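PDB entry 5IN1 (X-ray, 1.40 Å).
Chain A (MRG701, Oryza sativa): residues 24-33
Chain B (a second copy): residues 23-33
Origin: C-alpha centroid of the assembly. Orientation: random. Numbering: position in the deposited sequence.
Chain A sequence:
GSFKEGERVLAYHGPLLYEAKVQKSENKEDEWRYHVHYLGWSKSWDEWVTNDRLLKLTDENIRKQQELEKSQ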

ATOM      1  N   LYS A  24       3.159  12.322   2.817  1.00  9.12           N
ATOM      2  CA  LYS A  24       2.460  11.514   1.817  1.00 10.85           C
ATOM      3  C   LYS A  24       2.991  10.087   1.859  1.00  8.73           C
ATOM      4  O   LYS A  24       4.177   9.883   2.094  1.00  8.44           O
ATOM      5  CB  LYS A  24       2.640  12.121   0.417  1.00 16.57           C
ATOM      6  CG  LYS A  24       1.742  13.336   0.159  1.00 27.18           C
ATOM      7  CD  LYS A  24       2.000  14.018  -1.185  1.00 29.16           C
ATOM      8  CE  LYS A  24       1.701  15.520  -1.100  1.00 33.07           C
ATOM      9  NZ  LYS A  24       0.509  15.945  -1.893  1.00 35.90           N
ATOM     10  N   SER A  25       2.113   9.112   1.630  1.00  8.86           N
ATOM     11  CA  SER A  25       2.491   7.704   1.532  1.00  7.87           C
ATOM     12  C   SER A  25       2.030   7.170   0.180  1.00  9.09           C
ATOM     13  O   SER A  25       0.904   7.438  -0.246  1.00 10.79           O
ATOM     14  CB  SER A  25       1.862   6.870   2.655  1.00  8.84           C
ATOM     15  OG  SER A  25       2.126   7.427   3.941  1.00 11.95           O
ATOM     16  N   GLU A  26       2.898   6.431  -0.502  1.00  7.67           N
ATOM     17  CA  GLU A  26       2.538   5.819  -1.785  1.00  8.69           C
ATOM     18  C   GLU A  26       3.097   4.421  -1.874  1.00  8.28           C
ATOM     19  O   GLU A  26       4.155   4.141  -1.313  1.00  8.63           O
ATOM     20  CB  GLU A  26       3.061   6.642  -2.965  1.00  9.22           C
ATOM     21  CG  GLU A  26       2.445   8.024  -3.110  1.00 13.06           C
ATOM     22  CD  GLU A  26       3.107   8.829  -4.213  1.00 12.45           C
ATOM     23  OE1 GLU A  26       4.060   8.311  -4.834  1.00 13.16           O
ATOM     24  OE2 GLU A  26       2.681   9.976  -4.456  1.00 16.48           O
ATOM     25  N   ASN A  27       2.399   3.540  -2.592  1.00 10.44           N
ATOM     26  CA  ASN A  27       2.916   2.201  -2.842  1.00 11.98           C
ATOM     27  C   ASN A  27       2.862   1.876  -4.321  1.00 11.90           C
ATOM     28  O   ASN A  27       1.816   2.023  -4.953  1.00 11.56           O
ATOM     29  CB  ASN A  27       2.138   1.162  -2.020  1.00 12.11           C
ATOM     30  CG  ASN A  27       2.761  -0.218  -2.073  1.00 13.04           C
ATOM     31  OD1 ASN A  27       2.991  -0.776  -3.150  1.00 14.45           O
ATOM     32  ND2 ASN A  27       3.052  -0.777  -0.907  1.00 12.80           N
ATOM     33  N   LYS A  28       4.006   1.462  -4.861  1.00 10.61           N
ATOM     34  CA  LYS A  28       4.110   0.867  -6.191  1.00 11.76           C
ATOM     35  C   LYS A  28       5.096  -0.270  -6.102  1.00 13.97           C
ATOM     36  O   LYS A  28       6.018  -0.234  -5.283  1.00 14.20           O
ATOM     37  CB  LYS A  28       4.582   1.873  -7.241  1.00 19.38           C
ATOM     38  CG  LYS A  28       3.569   2.894  -7.662  1.00 21.77           C
ATOM     39  CD  LYS A  28       4.035   3.618  -8.919  1.00 22.92           C
ATOM     40  CE  LYS A  28       3.042   4.689  -9.326  1.00 27.51           C
ATOM     41  NZ  LYS A  28       3.484   5.384 -10.566  1.00 31.64           N
ATOM     42  N   GLU A  29       4.902  -1.273  -6.953  1.00 14.46           N
ATOM     43  CA  GLU A  29       5.789  -2.429  -7.022  1.00 17.41           C
ATOM     44  C   GLU A  29       6.042  -3.045  -5.654  1.00 13.75           C
ATOM     45  O   GLU A  29       7.177  -3.394  -5.332  1.00 19.51           O
ATOM     46  CB  GLU A  29       7.116  -2.043  -7.682  1.00 21.90           C
ATOM     47  CG  GLU A  29       6.965  -1.503  -9.098  1.00 23.28           C
ATOM     48  CD  GLU A  29       6.335  -2.507 -10.054  1.00 27.30           C
ATOM     49  OE1 GLU A  29       6.365  -3.723  -9.768  1.00 28.89           O
ATOM     50  OE2 GLU A  29       5.798  -2.079 -11.097  1.00 33.62           O
ATOM     51  N   ASP A  30       4.982  -3.154  -4.856  1.00 12.00           N
ATOM     52  CA  ASP A  30       5.036  -3.831  -3.566  1.00 14.31           C
ATOM     53  C   ASP A  30       6.043  -3.162  -2.619  1.00 18.21           C
ATOM     54  O   ASP A  30       6.793  -3.835  -1.912  1.00 23.35           O
ATOM     55  CB  ASP A  30       5.387  -5.306  -3.784  1.00 16.66           C
ATOM     56  CG  ASP A  30       5.075  -6.166  -2.592  1.00 20.49           C
ATOM     57  OD1 ASP A  30       4.186  -5.812  -1.793  1.00 23.36           O
ATOM     58  OD2 ASP A  30       5.738  -7.216  -2.461  1.00 23.00           O
ATOM     59  N   GLU A  31       6.038  -1.834  -2.613  1.00 13.10           N
ATOM     60  CA  GLU A  31       6.985  -1.050  -1.832  1.00 15.81           C
ATOM     61  C   GLU A  31       6.355   0.274  -1.431  1.00 12.52           C
ATOM     62  O   GLU A  31       5.918   1.043  -2.277  1.00 13.35           O
ATOM     63  CB  GLU A  31       8.267  -0.809  -2.644  1.00 15.68           C
ATOM     64  CG  GLU A  31       9.398  -0.080  -1.925  1.00 20.18           C
ATOM     65  CD  GLU A  31      10.736  -0.239  -2.648  1.00 24.22           C
ATOM     66  OE1 GLU A  31      11.169  -1.398  -2.858  1.00 24.54           O
ATOM     67  OE2 GLU A  31      11.336   0.789  -3.020  1.00 18.87           O
ATOM     68  N   TRP A  32       6.322   0.540  -0.133  1.00 14.43           N
ATOM     69  CA  TRP A  32       5.883   1.839   0.355  1.00 14.27           C
ATOM     70  C   TRP A  32       7.008   2.876   0.266  1.00  9.55           C
ATOM     71  O   TRP A  32       8.163   2.584   0.595  1.00 14.65           O
ATOM     72  CB  TRP A  32       5.392   1.732   1.802  1.00 11.97           C
ATOM     73  CG  TRP A  32       4.014   1.139   1.924  1.00 11.79           C
ATOM     74  CD1 TRP A  32       3.696  -0.143   2.288  1.00 19.63           C
ATOM     75  CD2 TRP A  32       2.773   1.804   1.665  1.00 11.98           C
ATOM     76  NE1 TRP A  32       2.333  -0.311   2.269  1.00 16.70           N
ATOM     77  CE2 TRP A  32       1.738   0.861   1.888  1.00 15.02           C
ATOM     78  CE3 TRP A  32       2.434   3.094   1.259  1.00 12.26           C
ATOM     79  CZ2 TRP A  32       0.386   1.178   1.728  1.00 15.34           C
ATOM     80  CZ3 TRP A  32       1.096   3.415   1.104  1.00 10.72           C
ATOM     81  CH2 TRP A  32       0.082   2.449   1.330  1.00 12.63           C
ATOM     82  N   ARG A  33       6.674   4.087  -0.172  1.00  8.27           N
ATOM     83  CA  ARG A  33       7.587   5.219   0.008  1.00  8.59           C
ATOM     84  C   ARG A  33       6.847   6.340   0.710  1.00  7.31           C
ATOM     85  O   ARG A  33       5.618   6.447   0.621  1.00  7.63           O
ATOM     86  CB  ARG A  33       8.180   5.707  -1.323  1.00  8.40           C
ATOM     87  CG  ARG A  33       7.181   6.292  -2.310  1.00 10.70           C
ATOM     88  CD  ARG A  33       7.909   6.849  -3.526  1.00 11.02           C
ATOM     89  NE  ARG A  33       7.042   7.677  -4.367  1.00 11.83           N
ATOM     90  CZ  ARG A  33       7.487   8.534  -5.279  1.00 13.43           C
ATOM     91  NH1 ARG A  33       8.794   8.683  -5.468  1.00 13.31           N
ATOM     92  NH2 ARG A  33       6.622   9.239  -6.007  1.00 15.81           N
TER
ATOM     93  N   GLN B  23      -2.666  -7.479 -12.385  1.00  8.52           N
ATOM     94  CA  GLN B  23      -1.441  -7.206 -13.141  1.00 12.57           C
ATOM     95  C   GLN B  23      -0.532  -6.217 -12.401  1.00 13.41           C
ATOM     96  O   GLN B  23       0.698  -6.345 -12.431  1.00 16.28           O
ATOM     97  CB  GLN B  23      -1.792  -6.651 -14.524  1.00 11.49           C
ATOM     98  CG  GLN B  23      -2.593  -7.596 -15.413  1.00 12.87           C
ATOM     99  CD  GLN B  23      -3.190  -6.886 -16.608  1.00 15.96           C
ATOM    100  OE1 GLN B  23      -3.860  -5.861 -16.473  1.00 16.57           O
ATOM    101  NE2 GLN B  23      -2.959  -7.434 -17.791  1.00 19.32           N
ATOM    102  N   LYS B  24      -1.152  -5.243 -11.734  1.00  9.84           N
ATOM    103  CA  LYS B  24      -0.457  -4.175 -11.014  1.00  9.48           C
ATOM    104  C   LYS B  24      -1.272  -3.796  -9.794  1.00  9.49           C
ATOM    105  O   LYS B  24      -2.498  -3.733  -9.872  1.00  8.64           O
ATOM    106  CB  LYS B  24      -0.284  -2.935 -11.889  1.00 15.88           C
ATOM    107  CG  LYS B  24       0.703  -3.042 -13.024  1.00 21.95           C
ATOM    108  CD  LYS B  24       0.877  -1.674 -13.673  1.00 29.09           C
ATOM    109  CE  LYS B  24       2.046  -1.656 -14.647  1.00 33.38           C
ATOM    110  NZ  LYS B  24       3.154  -0.807 -14.125  1.00 38.26           N
ATOM    111  N   SER B  25      -0.592  -3.490  -8.690  1.00 10.14           N
ATOM    112  CA  SER B  25      -1.231  -2.929  -7.501  1.00  8.49           C
ATOM    113  C   SER B  25      -0.546  -1.620  -7.147  1.00 10.33           C
ATOM    114  O   SER B  25       0.689  -1.550  -7.111  1.00 12.21           O
ATOM    115  CB  SER B  25      -1.147  -3.883  -6.309  1.00 10.64           C
ATOM    116  OG  SER B  25      -1.689  -5.158  -6.632  1.00 10.91           O
ATOM    117  N   GLU B  26      -1.335  -0.592  -6.858  1.00  8.44           N
ATOM    118  CA  GLU B  26      -0.777   0.710  -6.488  1.00  8.55           C
ATOM    119  C   GLU B  26      -1.609   1.365  -5.403  1.00  9.08           C
ATOM    120  O   GLU B  26      -2.828   1.189  -5.359  1.00 10.35           O
ATOM    121  CB  GLU B  26      -0.701   1.644  -7.695  1.00  9.27           C
ATOM    122  CG  GLU B  26       0.246   1.208  -8.806  1.00 14.86           C
ATOM    123  CD  GLU B  26       0.197   2.152  -9.990  1.00 13.59           C
ATOM    124  OE1 GLU B  26      -0.534   3.159  -9.920  1.00 15.68           O
ATOM    125  OE2 GLU B  26       0.879   1.884 -10.996  1.00 18.66           O
ATOM    126  N   ASN B  27      -0.952   2.126  -4.531  1.00 10.42           N
ATOM    127  CA  ASN B  27      -1.669   2.880  -3.510  1.00 11.16           C
ATOM    128  C   ASN B  27      -1.223   4.329  -3.521  1.00 12.53           C
ATOM    129  O   ASN B  27      -0.033   4.609  -3.430  1.00 12.38           O
ATOM    130  CB  ASN B  27      -1.462   2.244  -2.130  1.00 12.34           C
ATOM    131  CG  ASN B  27      -2.323   2.880  -1.043  1.00 17.26           C
ATOM    132  OD1 ASN B  27      -2.291   4.092  -0.828  1.00 16.59           O
ATOM    133  ND2 ASN B  27      -3.123   2.053  -0.365  1.00 16.09           N
ATOM    134  N   LYS B  28      -2.181   5.234  -3.683  1.00 12.21           N
ATOM    135  CA  LYS B  28      -1.978   6.660  -3.428  1.00 14.31           C
ATOM    136  C   LYS B  28      -3.176   7.164  -2.643  1.00 18.27           C
ATOM    137  O   LYS B  28      -4.289   6.634  -2.783  1.00 17.97           O
ATOM    138  CB  LYS B  28      -1.813   7.463  -4.721  1.00 19.98           C
ATOM    139  CG  LYS B  28      -0.555   7.148  -5.513  1.00 23.05           C
ATOM    140  CD  LYS B  28      -0.347   8.124  -6.669  1.00 23.13           C
ATOM    141  CE  LYS B  28       1.030   7.928  -7.305  1.00 26.93           C
ATOM    142  NZ  LYS B  28       1.281   8.872  -8.437  1.00 30.63           N
ATOM    143  N   GLU B  29      -2.945   8.181  -1.815  1.00 19.37           N
ATOM    144  CA  GLU B  29      -4.011   8.808  -1.028  1.00 21.11           C
ATOM    145  C   GLU B  29      -4.825   7.805  -0.204  1.00 19.24           C
ATOM    146  O   GLU B  29      -6.053   7.916  -0.114  1.00 26.35           O
ATOM    147  CB  GLU B  29      -4.939   9.601  -1.949  1.00 25.98           C
ATOM    148  CG  GLU B  29      -4.262  10.766  -2.643  1.00 25.42           C
ATOM    149  CD  GLU B  29      -3.524  11.679  -1.673  1.00 30.18           C
ATOM    150  OE1 GLU B  29      -4.031  11.911  -0.554  1.00 31.37           O
ATOM    151  OE2 GLU B  29      -2.432  12.172  -2.033  1.00 35.96           O
ATOM    152  N   ASP B  30      -4.126   6.844   0.396  1.00 17.24           N
ATOM    153  CA  ASP B  30      -4.721   5.820   1.247  1.00 19.04           C
ATOM    154  C   ASP B  30      -5.819   5.072   0.496  1.00 21.58           C
ATOM    155  O   ASP B  30      -6.885   4.796   1.048  1.00 25.53           O
ATOM    156  CB  ASP B  30      -5.274   6.441   2.539  1.00 20.44           C
ATOM    157  CG  ASP B  30      -5.391   5.432   3.682  1.00 26.06           C
ATOM    158  OD1 ASP B  30      -4.737   4.369   3.638  1.00 28.06           O
ATOM    159  OD2 ASP B  30      -6.141   5.710   4.643  1.00 28.37           O
ATOM    160  N   GLU B  31      -5.556   4.766  -0.771  1.00 22.15           N
ATOM    161  CA  GLU B  31      -6.483   3.988  -1.591  1.00 20.76           C
ATOM    162  C   GLU B  31      -5.737   3.084  -2.573  1.00 17.84           C
ATOM    163  O   GLU B  31      -4.847   3.523  -3.310  1.00 16.58           O
ATOM    164  CB  GLU B  31      -7.431   4.913  -2.346  1.00 20.56           C
ATOM    165  CG  GLU B  31      -8.397   4.210  -3.299  1.00 20.83           C
ATOM    166  CD  GLU B  31      -9.492   5.136  -3.774  1.00 22.53           C
ATOM    167  OE1 GLU B  31     -10.111   5.790  -2.907  1.00 31.78           O
ATOM    168  OE2 GLU B  31      -9.720   5.240  -5.001  1.00 26.07           O
ATOM    169  N   TRP B  32      -6.130   1.821  -2.586  1.00 13.38           N
ATOM    170  CA  TRP B  32      -5.577   0.862  -3.526  1.00 14.04           C
ATOM    171  C   TRP B  32      -6.291   0.891  -4.863  1.00 10.93           C
ATOM    172  O   TRP B  32      -7.515   1.047  -4.944  1.00 12.26           O
ATOM    173  CB  TRP B  32      -5.642  -0.544  -2.949  1.00 12.71           C
ATOM    174  CG  TRP B  32      -4.646  -0.784  -1.889  1.00 14.09           C
ATOM    175  CD1 TRP B  32      -4.857  -0.750  -0.540  1.00 17.65           C
ATOM    176  CD2 TRP B  32      -3.259  -1.085  -2.075  1.00 12.54           C
ATOM    177  NE1 TRP B  32      -3.684  -1.025   0.123  1.00 17.12           N
ATOM    178  CE2 TRP B  32      -2.686  -1.227  -0.795  1.00 17.35           C
ATOM    179  CE3 TRP B  32      -2.446  -1.246  -3.203  1.00 11.16           C
ATOM    180  CZ2 TRP B  32      -1.335  -1.535  -0.610  1.00 16.94           C
ATOM    181  CZ3 TRP B  32      -1.105  -1.546  -3.023  1.00 15.63           C
ATOM    182  CH2 TRP B  32      -0.561  -1.686  -1.733  1.00 16.27           C
ATOM    183  N   ARG B  33      -5.528   0.735  -5.932  1.00  9.43           N
ATOM    184  CA  ARG B  33      -6.130   0.412  -7.218  1.00  7.89           C
ATOM    185  C   ARG B  33      -5.367  -0.747  -7.823  1.00  7.98           C
ATOM    186  O   ARG B  33      -4.171  -0.944  -7.586  1.00  7.98           O
ATOM    187  CB  ARG B  33      -6.152   1.613  -8.167  1.00  8.83           C
ATOM    188  CG  ARG B  33      -4.782   2.118  -8.610  1.00 11.23           C
ATOM    189  CD  ARG B  33      -4.930   3.203  -9.667  1.00 12.15           C
ATOM    190  NE  ARG B  33      -3.645   3.549 -10.265  1.00 13.69           N
ATOM    191  CZ  ARG B  33      -3.491   4.171 -11.428  1.00 16.52           C
ATOM    192  NH1 ARG B  33      -4.552   4.511 -12.153  1.00 19.49           N
ATOM    193  NH2 ARG B  33      -2.265   4.441 -11.872  1.00 18.68           N
TER
HETATM  194  O   HOH W   1      -1.393   6.148   0.603  1.00 16.29           O
HETATM  195  O   HOH W   2      -0.570   9.521  -1.253  1.00 19.80           O
HETATM  196  O   HOH W   3       0.490  10.947  -3.349  1.00 24.56           O
HETATM  197  O   HOH W   4       2.132  -2.563  -4.973  1.00 12.47           O
HETATM  198  O   HOH W   5       2.861  -1.527  -8.842  1.00 18.08           O

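Two copies of MRG701 meet edge to edge through a short, nearly symmetric antiparallel β pairing, centred on A:Asn27 and B:Asn27 and extended by ordered water where the strands part. The strand axes run at 175° and approach to 4.7 Å, yet direct backbone bonding is confined to the central pair: A:Asn27 N donates to B:Asn27 O at 2.8 Å, and B:Asn27 N returns the bond to A:Asn27 O at the same 2.8 Å. Each carbonyl also receives a CA-H···O contact, with A:Glu26 CA 3.3 Å from B:Asn27 O.

Beyond this pair, water replaces direct bonds. A:Ser25 O and B:Glu29 N lie 4.2 Å apart, too far to bond, so water 2 accepts from B:Glu29 N (2.8 Å) and lies 2.7 Å from A:Ser25 O; water 5 accepts from A:Glu29 N and donates to B:Ser25 O, each at 2.8 Å. Water 1 donates to both A:Ser25 O and B:Asn27 OD1 while accepting from B:Asp30 N, and water 4 mirrors it.

On the asparagine face, the compact amide suits a crowded, buried position. Its OD1 accepts from water, and A:Asn27 OD1 also accepts from A:Glu31 N (3.3 Å), tying the side chain back to the backbone of its own hairpin. The amide packs against the partner's indole, with A:Trp32 CH2 3.4 Å from B:Asn27 CG. The two tryptophans meet obliquely, CZ2 of A:Trp32 lying 4.0 Å from CZ2 of B:Trp32, so their broad rings supply apolar surface.

The other face carries A:Glu26, A:Lys28 and their counterparts. Each glutamate is held by its own chain's arginine, A:Arg33 NH2 reaching A:Glu26 OE1 at 3.0 Å in a salt bridge. The extended lysine of the other copy lies alongside: A:Glu26 OE2 and B:Lys28 NZ are 4.4 Å apart, a favourable electrostatic proximity rather than a salt bridge.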